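Local coordinates for bifunctional protein PutA (Bdellovibrio bacteriovorus, PDB 5UR2), which probably catalyses proline oxidation at a flavin and then NAD-dependent oxidation of the resulting glutamate semialdehyde to L-glutamate, the two steps from L-proline to L-glutamate, at residues G595-F600 with P644-A649; A639-P644 with K665-S670. One frame throughout, in Å; residues are numbered along the deposited sequence.

Both contacts belong to the aldehyde dehydrogenase part of the chain, and their centres lie 12 Å apart. Along the sequence comes first 595-600 on helix 587-611, then 639-644 and 644-649, which share P644, and last 665-670. Strand 623-638, helix 646-657 and strand 661-665 form a beta-alpha-beta unit with parallel strands. Contact 2 joins the loops that follow the two strands, while contact 1 packs the start of the helix between them against helix 587-611. The contacts meet where I647 CG2 touches P640 CD (3.6 Å) and L648 CD1 touches A639 CB, which brings helix and loops together near the predicted active-site residues E746 and C780.

Contact 1 of 2, residues G595-F600 with P644-A649; sequences GEAIDF and PLAILA
A597 and A646 bring two helices almost backbone to backbone, their CA atoms 3.9 Å apart, and each methyl fills a hollow in the opposite segment. The A597 CB bump enters a shallow pocket formed by A646, A649 and L645, the last just ahead of helix 646-657. Its floor is A646 CA, 3.7 Å from A597 CB; one wall is L645 CD2, 3.8 Å from the same methyl, and another is A649 CB at 4.1 Å. L645 forms its wall because its CG is anti to the backbone N (chi1 -174°), which carries the isobutyl end across to A597. In return, A646 CB settles among E596, the A597 backbone and the F600 ring. E596 CB is 3.7 Å from A646 CB, and the rest of the glutamate chain, with CG also anti to its backbone N (chi1 -172°), runs past the same methyl as far as OE1, 3.8 Å from A646 CB. F600 closes the other end of this hollow: the CD2-CE2 side of its ring lies obliquely beside the A646 carbonyl, with CD2 3.1 Å from A646 O. No hydrogen bond joins the segments; the small alanines give the close fit its shape. Just before 595-600, D593 of the same helix accepts hydrogen bonds from the backbone N of both L645 and A646 with its OD2, tying down the first turn of helix 646-657. M568 of helix 554-570 covers A597 and A649. I647 starts off away from helix 587-611, and its side chain lies about 5 Å from that of E746, a predicted active-site residue. This is close alanine-on-alanine helix packing at the N-terminal end of the crossover helix of a beta-alpha-beta unit in the Rossmann-type NAD-binding domain.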
ATOM      1  N   GLY B 595     -25.413   5.159  -6.851  1.00 16.02           N
ATOM      2  CA  GLY B 595     -24.089   5.296  -7.445  1.00 16.86           C
ATOM      3  C   GLY B 595     -22.981   4.936  -6.471  1.00 15.84           C
ATOM      4  O   GLY B 595     -22.018   4.249  -6.826  1.00 21.09           O
ATOM      5  N   GLU B 596     -23.105   5.398  -5.228  1.00 17.03           N
ATOM      6  CA  GLU B 596     -22.112   5.057  -4.217  1.00 16.48           C
ATOM      7  C   GLU B 596     -22.081   3.551  -3.965  1.00 17.14           C
ATOM      8  O   GLU B 596     -20.997   2.972  -3.816  1.00 15.16           O
ATOM      9  CB  GLU B 596     -22.388   5.838  -2.926  1.00 15.90           C
ATOM     10  CG  GLU B 596     -21.288   5.715  -1.846  1.00 26.25           C
ATOM     11  CD  GLU B 596     -21.575   6.534  -0.576  1.00 31.83           C
ATOM     12  OE1 GLU B 596     -21.360   6.014   0.524  1.00 41.66           O
ATOM     13  OE2 GLU B 596     -21.992   7.698  -0.667  1.00 36.36           O
ATOM     14  N   ALA B 597     -23.256   2.893  -3.945  1.00 17.43           N
ATOM     15  CA  ALA B 597     -23.287   1.448  -3.719  1.00 16.04           C
ATOM     16  C   ALA B 597     -22.577   0.708  -4.836  1.00 17.12           C
ATOM     17  O   ALA B 597     -21.792  -0.214  -4.584  1.00 16.26           O
ATOM     18  CB  ALA B 597     -24.730   0.933  -3.591  1.00 15.17           C
ATOM     19  N   ILE B 598     -22.838   1.104  -6.077  1.00 16.79           N
ATOM     20  CA  ILE B 598     -22.131   0.519  -7.210  1.00 21.51           C
ATOM     21  C   ILE B 598     -20.634   0.777  -7.087  1.00 18.82           C
ATOM     22  O   ILE B 598     -19.810  -0.114  -7.327  1.00 15.95           O
ATOM     23  CB  ILE B 598     -22.710   1.086  -8.515  1.00 13.54           C
ATOM     24  CG1 ILE B 598     -24.136   0.575  -8.682  1.00 13.26           C
ATOM     25  CG2 ILE B 598     -21.819   0.743  -9.758  1.00 12.99           C
ATOM     26  CD1 ILE B 598     -24.957   1.359  -9.718  1.00 24.46           C
ATOM     27  N   ASP B 599     -20.269   1.991  -6.676  1.00 13.93           N
ATOM     28  CA  ASP B 599     -18.863   2.352  -6.543  1.00 16.12           C
ATOM     29  C   ASP B 599     -18.152   1.470  -5.524  1.00 15.00           C
ATOM     30  O   ASP B 599     -17.017   1.047  -5.762  1.00 21.64           O
ATOM     31  CB  ASP B 599     -18.719   3.831  -6.155  1.00 12.88           C
ATOM     32  CG  ASP B 599     -18.990   4.788  -7.314  1.00 17.29           C
ATOM     33  OD1 ASP B 599     -19.031   4.334  -8.492  1.00 20.64           O
ATOM     34  OD2 ASP B 599     -19.131   6.018  -7.043  1.00 12.98           O
ATOM     35  N   PHE B 600     -18.783   1.221  -4.367  1.00 20.23           N
ATOM     36  CA  PHE B 600     -18.184   0.338  -3.358  1.00 21.26           C
ATOM     37  C   PHE B 600     -17.907  -1.044  -3.940  1.00 19.27           C
ATOM     38  O   PHE B 600     -16.810  -1.600  -3.775  1.00 16.36           O
ATOM     39  CB  PHE B 600     -19.105   0.227  -2.131  1.00 14.38           C
ATOM     40  CG  PHE B 600     -19.002   1.386  -1.158  1.00 14.34           C
ATOM     41  CD1 PHE B 600     -17.761   1.903  -0.782  1.00 14.21           C
ATOM     42  CD2 PHE B 600     -20.149   1.936  -0.598  1.00 16.69           C
ATOM     43  CE1 PHE B 600     -17.660   2.963   0.121  1.00 14.72           C
ATOM     44  CE2 PHE B 600     -20.071   3.012   0.318  1.00 13.68           C
ATOM     45  CZ  PHE B 600     -18.816   3.520   0.668  1.00 22.65           C
ATOM     46  N   PRO B 644     -29.102   4.078   2.783  1.00 20.77           N
ATOM     47  CA  PRO B 644     -29.623   2.740   3.119  1.00 19.54           C
ATOM     48  C   PRO B 644     -29.126   1.618   2.222  1.00 22.57           C
ATOM     49  O   PRO B 644     -29.131   0.468   2.671  1.00 23.97           O
ATOM     50  CB  PRO B 644     -31.146   2.922   3.025  1.00 24.40           C
ATOM     51  CG  PRO B 644     -31.331   4.075   2.080  1.00 29.82           C
ATOM     52  CD  PRO B 644     -30.153   4.989   2.294  1.00 26.45           C
ATOM     53  N   LEU B 645     -28.692   1.893   0.989  1.00 18.89           N
ATOM     54  CA  LEU B 645     -28.073   0.846   0.173  1.00 14.70           C
ATOM     55  C   LEU B 645     -26.555   0.946   0.168  1.00 21.36           C
ATOM     56  O   LEU B 645     -25.873  -0.079   0.292  1.00 19.91           O
ATOM     57  CB  LEU B 645     -28.584   0.890  -1.280  1.00 14.61           C
ATOM     58  CG  LEU B 645     -28.163  -0.226  -2.257  1.00 17.11           C
ATOM     59  CD1 LEU B 645     -28.823  -1.568  -1.871  1.00 15.76           C
ATOM     60  CD2 LEU B 645     -28.445   0.119  -3.712  1.00 14.31           C
ATOM     61  N   ALA B 646     -26.020   2.170   0.053  1.00 21.13           N
ATOM     62  CA  ALA B 646     -24.595   2.362  -0.204  1.00 27.93           C
ATOM     63  C   ALA B 646     -23.736   1.875   0.964  1.00 19.48           C
ATOM     64  O   ALA B 646     -22.825   1.064   0.778  1.00 17.91           O
ATOM     65  CB  ALA B 646     -24.309   3.836  -0.527  1.00 13.96           C
ATOM     66  N   ILE B 647     -23.991   2.373   2.178  1.00 19.18           N
ATOM     67  CA  ILE B 647     -23.123   2.026   3.302  1.00 18.03           C
ATOM     68  C   ILE B 647     -23.236   0.533   3.619  1.00 18.71           C
ATOM     69  O   ILE B 647     -22.231  -0.173   3.741  1.00 20.81           O
ATOM     70  CB  ILE B 647     -23.439   2.910   4.519  1.00 19.19           C
ATOM     71  CG1 ILE B 647     -22.981   4.351   4.226  1.00 23.46           C
ATOM     72  CG2 ILE B 647     -22.773   2.334   5.773  1.00 15.86           C
ATOM     73  CD1 ILE B 647     -23.173   5.367   5.377  1.00 22.00           C
ATOM     74  N   LEU B 648     -24.466   0.034   3.707  1.00 17.47           N
ATOM     75  CA  LEU B 648     -24.702  -1.393   3.870  1.00 19.97           C
ATOM     76  C   LEU B 648     -23.983  -2.205   2.790  1.00 22.02           C
ATOM     77  O   LEU B 648     -23.283  -3.177   3.097  1.00 19.04           O
ATOM     78  CB  LEU B 648     -26.214  -1.661   3.849  1.00 14.91           C
ATOM     79  CG  LEU B 648     -26.641  -3.129   3.860  1.00 19.21           C
ATOM     80  CD1 LEU B 648     -26.207  -3.821   5.150  1.00 18.87           C
ATOM     81  CD2 LEU B 648     -28.137  -3.272   3.617  1.00 23.13           C
ATOM     82  N   ALA B 649     -24.123  -1.812   1.518  1.00 21.55           N
ATOM     83  CA  ALA B 649     -23.465  -2.575   0.447  1.00 17.94           C
ATOM     84  C   ALA B 649     -21.940  -2.524   0.554  1.00 16.98           C
ATOM     85  O   ALA B 649     -21.256  -3.531   0.313  1.00 20.37           O
ATOM     86  CB  ALA B 649     -23.905  -2.072  -0.924  1.00 23.01           C
TER

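Contact 2 of 2, residues A639-P644 with K665-S670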
ATOM      1  N   ALA B 639     -25.791  -1.778   9.948  1.00 21.79           N
ATOM      2  CA  ALA B 639     -25.754  -0.680   8.999  1.00 25.87           C
ATOM      3  C   ALA B 639     -26.801   0.373   9.338  1.00 25.09           C
ATOM      4  O   ALA B 639     -27.832   0.066   9.942  1.00 20.54           O
ATOM      5  CB  ALA B 639     -25.983  -1.175   7.563  1.00 17.02           C
ATOM      6  N   PRO B 640     -26.570   1.614   8.957  1.00 22.86           N
ATOM      7  CA  PRO B 640     -27.534   2.681   9.270  1.00 20.79           C
ATOM      8  C   PRO B 640     -28.623   2.802   8.213  1.00 23.48           C
ATOM      9  O   PRO B 640     -28.641   2.041   7.237  1.00 21.65           O
ATOM     10  CB  PRO B 640     -26.653   3.931   9.310  1.00 19.82           C
ATOM     11  CG  PRO B 640     -25.654   3.658   8.219  1.00 21.99           C
ATOM     12  CD  PRO B 640     -25.374   2.137   8.283  1.00 22.12           C
ATOM     13  N   TRP B 641     -29.553   3.742   8.416  1.00 28.02           N
ATOM     14  CA  TRP B 641     -30.648   3.972   7.480  1.00 28.52           C
ATOM     15  C   TRP B 641     -30.418   5.155   6.547  1.00 27.22           C
ATOM     16  O   TRP B 641     -31.143   5.279   5.554  1.00 20.84           O
ATOM     17  CB  TRP B 641     -31.968   4.189   8.242  1.00 26.54           C
ATOM     18  CG  TRP B 641     -31.818   5.163   9.367  1.00 26.58           C
ATOM     19  CD1 TRP B 641     -31.601   4.870  10.691  1.00 20.57           C
ATOM     20  CD2 TRP B 641     -31.828   6.598   9.268  1.00 18.18           C
ATOM     21  NE1 TRP B 641     -31.496   6.038  11.423  1.00 18.72           N
ATOM     22  CE2 TRP B 641     -31.618   7.108  10.571  1.00 22.70           C
ATOM     23  CE3 TRP B 641     -31.980   7.498   8.203  1.00 23.44           C
ATOM     24  CZ2 TRP B 641     -31.560   8.475  10.833  1.00 18.87           C
ATOM     25  CZ3 TRP B 641     -31.927   8.854   8.462  1.00 23.30           C
ATOM     26  CH2 TRP B 641     -31.716   9.332   9.771  1.00 20.91           C
ATOM     27  N   ASN B 642     -29.463   6.050   6.844  1.00 25.36           N
ATOM     28  CA  ASN B 642     -29.438   7.319   6.112  1.00 25.82           C
ATOM     29  C   ASN B 642     -28.807   7.204   4.728  1.00 26.11           C
ATOM     30  O   ASN B 642     -29.102   8.025   3.853  1.00 23.19           O
ATOM     31  CB  ASN B 642     -28.748   8.406   6.931  1.00 22.73           C
ATOM     32  CG  ASN B 642     -27.269   8.177   7.088  1.00 27.15           C
ATOM     33  OD1 ASN B 642     -26.800   7.040   7.143  1.00 24.58           O
ATOM     34  ND2 ASN B 642     -26.519   9.268   7.198  1.00 29.59           N
ATOM     35  N   PHE B 643     -27.912   6.242   4.509  1.00 22.75           N
ATOM     36  CA  PHE B 643     -27.473   5.860   3.165  1.00 23.92           C
ATOM     37  C   PHE B 643     -27.827   4.386   3.033  1.00 24.20           C
ATOM     38  O   PHE B 643     -26.951   3.514   3.147  1.00 22.99           O
ATOM     39  CB  PHE B 643     -25.987   6.129   2.931  1.00 24.69           C
ATOM     40  CG  PHE B 643     -25.658   7.587   2.795  1.00 23.76           C
ATOM     41  CD1 PHE B 643     -25.475   8.375   3.919  1.00 25.83           C
ATOM     42  CD2 PHE B 643     -25.545   8.172   1.542  1.00 27.50           C
ATOM     43  CE1 PHE B 643     -25.184   9.733   3.803  1.00 23.52           C
ATOM     44  CE2 PHE B 643     -25.251   9.530   1.411  1.00 26.27           C
ATOM     45  CZ  PHE B 643     -25.078  10.311   2.556  1.00 25.25           C
ATOM     46  N   PRO B 644     -29.102   4.078   2.783  1.00 20.77           N
ATOM     47  CA  PRO B 644     -29.623   2.740   3.119  1.00 19.54           C
ATOM     48  C   PRO B 644     -29.126   1.618   2.222  1.00 22.57           C
ATOM     49  O   PRO B 644     -29.131   0.468   2.671  1.00 23.97           O
ATOM     50  CB  PRO B 644     -31.146   2.922   3.025  1.00 24.40           C
ATOM     51  CG  PRO B 644     -31.331   4.075   2.080  1.00 29.82           C
ATOM     52  CD  PRO B 644     -30.153   4.989   2.294  1.00 26.45           C
ATOM     53  N   LYS B 665     -27.496  -7.083   9.612  1.00 20.59           N
ATOM     54  CA  LYS B 665     -28.622  -6.655  10.432  1.00 22.22           C
ATOM     55  C   LYS B 665     -28.965  -5.231  10.018  1.00 24.31           C
ATOM     56  O   LYS B 665     -28.383  -4.268  10.536  1.00 23.83           O
ATOM     57  CB  LYS B 665     -28.252  -6.717  11.917  1.00 22.08           C
ATOM     58  CG  LYS B 665     -29.397  -7.077  12.845  1.00 18.12           C
ATOM     59  CD  LYS B 665     -30.531  -6.077  12.787  1.00 21.56           C
ATOM     60  CE  LYS B 665     -30.132  -4.755  13.418  1.00 23.59           C
ATOM     61  NZ  LYS B 665     -31.239  -3.751  13.397  1.00 26.82           N
ATOM     62  N   PRO B 666     -29.887  -5.039   9.088  1.00 22.52           N
ATOM     63  CA  PRO B 666     -30.188  -3.683   8.612  1.00 19.16           C
ATOM     64  C   PRO B 666     -30.988  -2.893   9.637  1.00 22.33           C
ATOM     65  O   PRO B 666     -31.606  -3.443  10.552  1.00 24.14           O
ATOM     66  CB  PRO B 666     -31.021  -3.937   7.348  1.00 20.12           C
ATOM     67  CG  PRO B 666     -31.762  -5.240   7.687  1.00 20.04           C
ATOM     68  CD  PRO B 666     -30.758  -6.064   8.481  1.00 17.37           C
ATOM     69  N   ALA B 667     -30.972  -1.576   9.463  1.00 22.80           N
ATOM     70  CA  ALA B 667     -31.769  -0.680  10.297  1.00 24.61           C
ATOM     71  C   ALA B 667     -33.267  -0.885  10.061  1.00 23.53           C
ATOM     72  O   ALA B 667     -33.710  -1.060   8.924  1.00 30.11           O
ATOM     73  CB  ALA B 667     -31.385   0.773  10.003  1.00 26.36           C
ATOM     74  N   GLU B 668     -34.061  -0.840  11.142  1.00 21.46           N
ATOM     75  CA  GLU B 668     -35.500  -1.074  11.012  1.00 24.00           C
ATOM     76  C   GLU B 668     -36.164  -0.034  10.116  1.00 30.06           C
ATOM     77  O   GLU B 668     -37.244  -0.292   9.566  1.00 31.45           O
ATOM     78  CB  GLU B 668     -36.190  -1.060  12.391  1.00 27.17           C
ATOM     79  CG  GLU B 668     -35.716   0.067  13.302  1.00 39.87           C
ATOM     80  CD  GLU B 668     -36.379   0.064  14.672  1.00 52.11           C
ATOM     81  OE1 GLU B 668     -36.178  -0.929  15.403  1.00 56.59           O
ATOM     82  OE2 GLU B 668     -37.092   1.047  15.020  1.00 53.39           O
ATOM     83  N   GLN B 669     -35.550   1.139   9.966  1.00 25.53           N
ATOM     84  CA  GLN B 669     -36.135   2.178   9.136  1.00 29.53           C
ATOM     85  C   GLN B 669     -35.941   1.923   7.650  1.00 29.97           C
ATOM     86  O   GLN B 669     -36.709   2.453   6.839  1.00 29.01           O
ATOM     87  CB  GLN B 669     -35.530   3.532   9.506  1.00 26.19           C
ATOM     88  CG  GLN B 669     -35.811   3.966  10.931  1.00 23.05           C
ATOM     89  CD  GLN B 669     -34.746   3.508  11.935  1.00 27.15           C
ATOM     90  OE1 GLN B 669     -33.935   2.610  11.657  1.00 23.96           O
ATOM     91  NE2 GLN B 669     -34.758   4.126  13.122  1.00 20.86           N
ATOM     92  N   SER B 670     -34.982   1.073   7.279  1.00 24.90           N
ATOM     93  CA  SER B 670     -34.600   0.925   5.886  1.00 19.39           C
ATOM     94  C   SER B 670     -34.427  -0.546   5.489  1.00 21.53           C
ATOM     95  O   SER B 670     -33.621  -0.868   4.607  1.00 19.05           O
ATOM     96  CB  SER B 670     -33.332   1.740   5.602  1.00 23.20           C
ATOM     97  OG  SER B 670     -32.259   1.359   6.444  1.00 20.35           O
TER
HETATM   98  O   HOH W   1     -28.871  -1.811  11.643  1.00 21.92           O
HETATM   99  O   HOH W   2     -29.274  -0.774   7.121  1.00 23.46           O
HETATM  100  O   HOH W   3     -30.781  -0.405   4.601  1.00 29.63           O
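A639-W641 and K665-S670 run alongside each other in the same direction, with CA separations of 5.4 Å for A639-P666 and 5.2 Å for W641-S670. The backbones make no direct hydrogen bond; waters bridge them. Water 1 donates to A639 O and K665 O, 2.7 Å from each; water 2 accepts the A667 N-H and bonds to P640 O; water 3 bonds to P644 O and, on the other segment, to S670 O and OG. A type I turn from A667 to S670 then swings Q669 and S670 toward W641. The indole receives Q669 CG over one face, while A667 CB approaches its edge near the ring plane. Q669 bends at chi2 (90°), bringing OE1 within 3.4 Å of W641 CD1; ring and amide planes are 48° apart, and NE2 bonds to D824 OD2. S670 lies against the base of the tryptophan, its OG 3.2 Å from W641 CA, and its CB packs 3.6 Å from P644 CB. K665 folds back so that NZ bonds to P666 O, from above the carbonyl plane, and also to G696 O. The loops carry the family's PWNFP and KPAE sequences; in relatives the latter helps bind NAD. They leave parallel strands 623-638 and 661-665 and lead into helices 646-657 and 671-684, with helix 572-583 packing on P644 and S670.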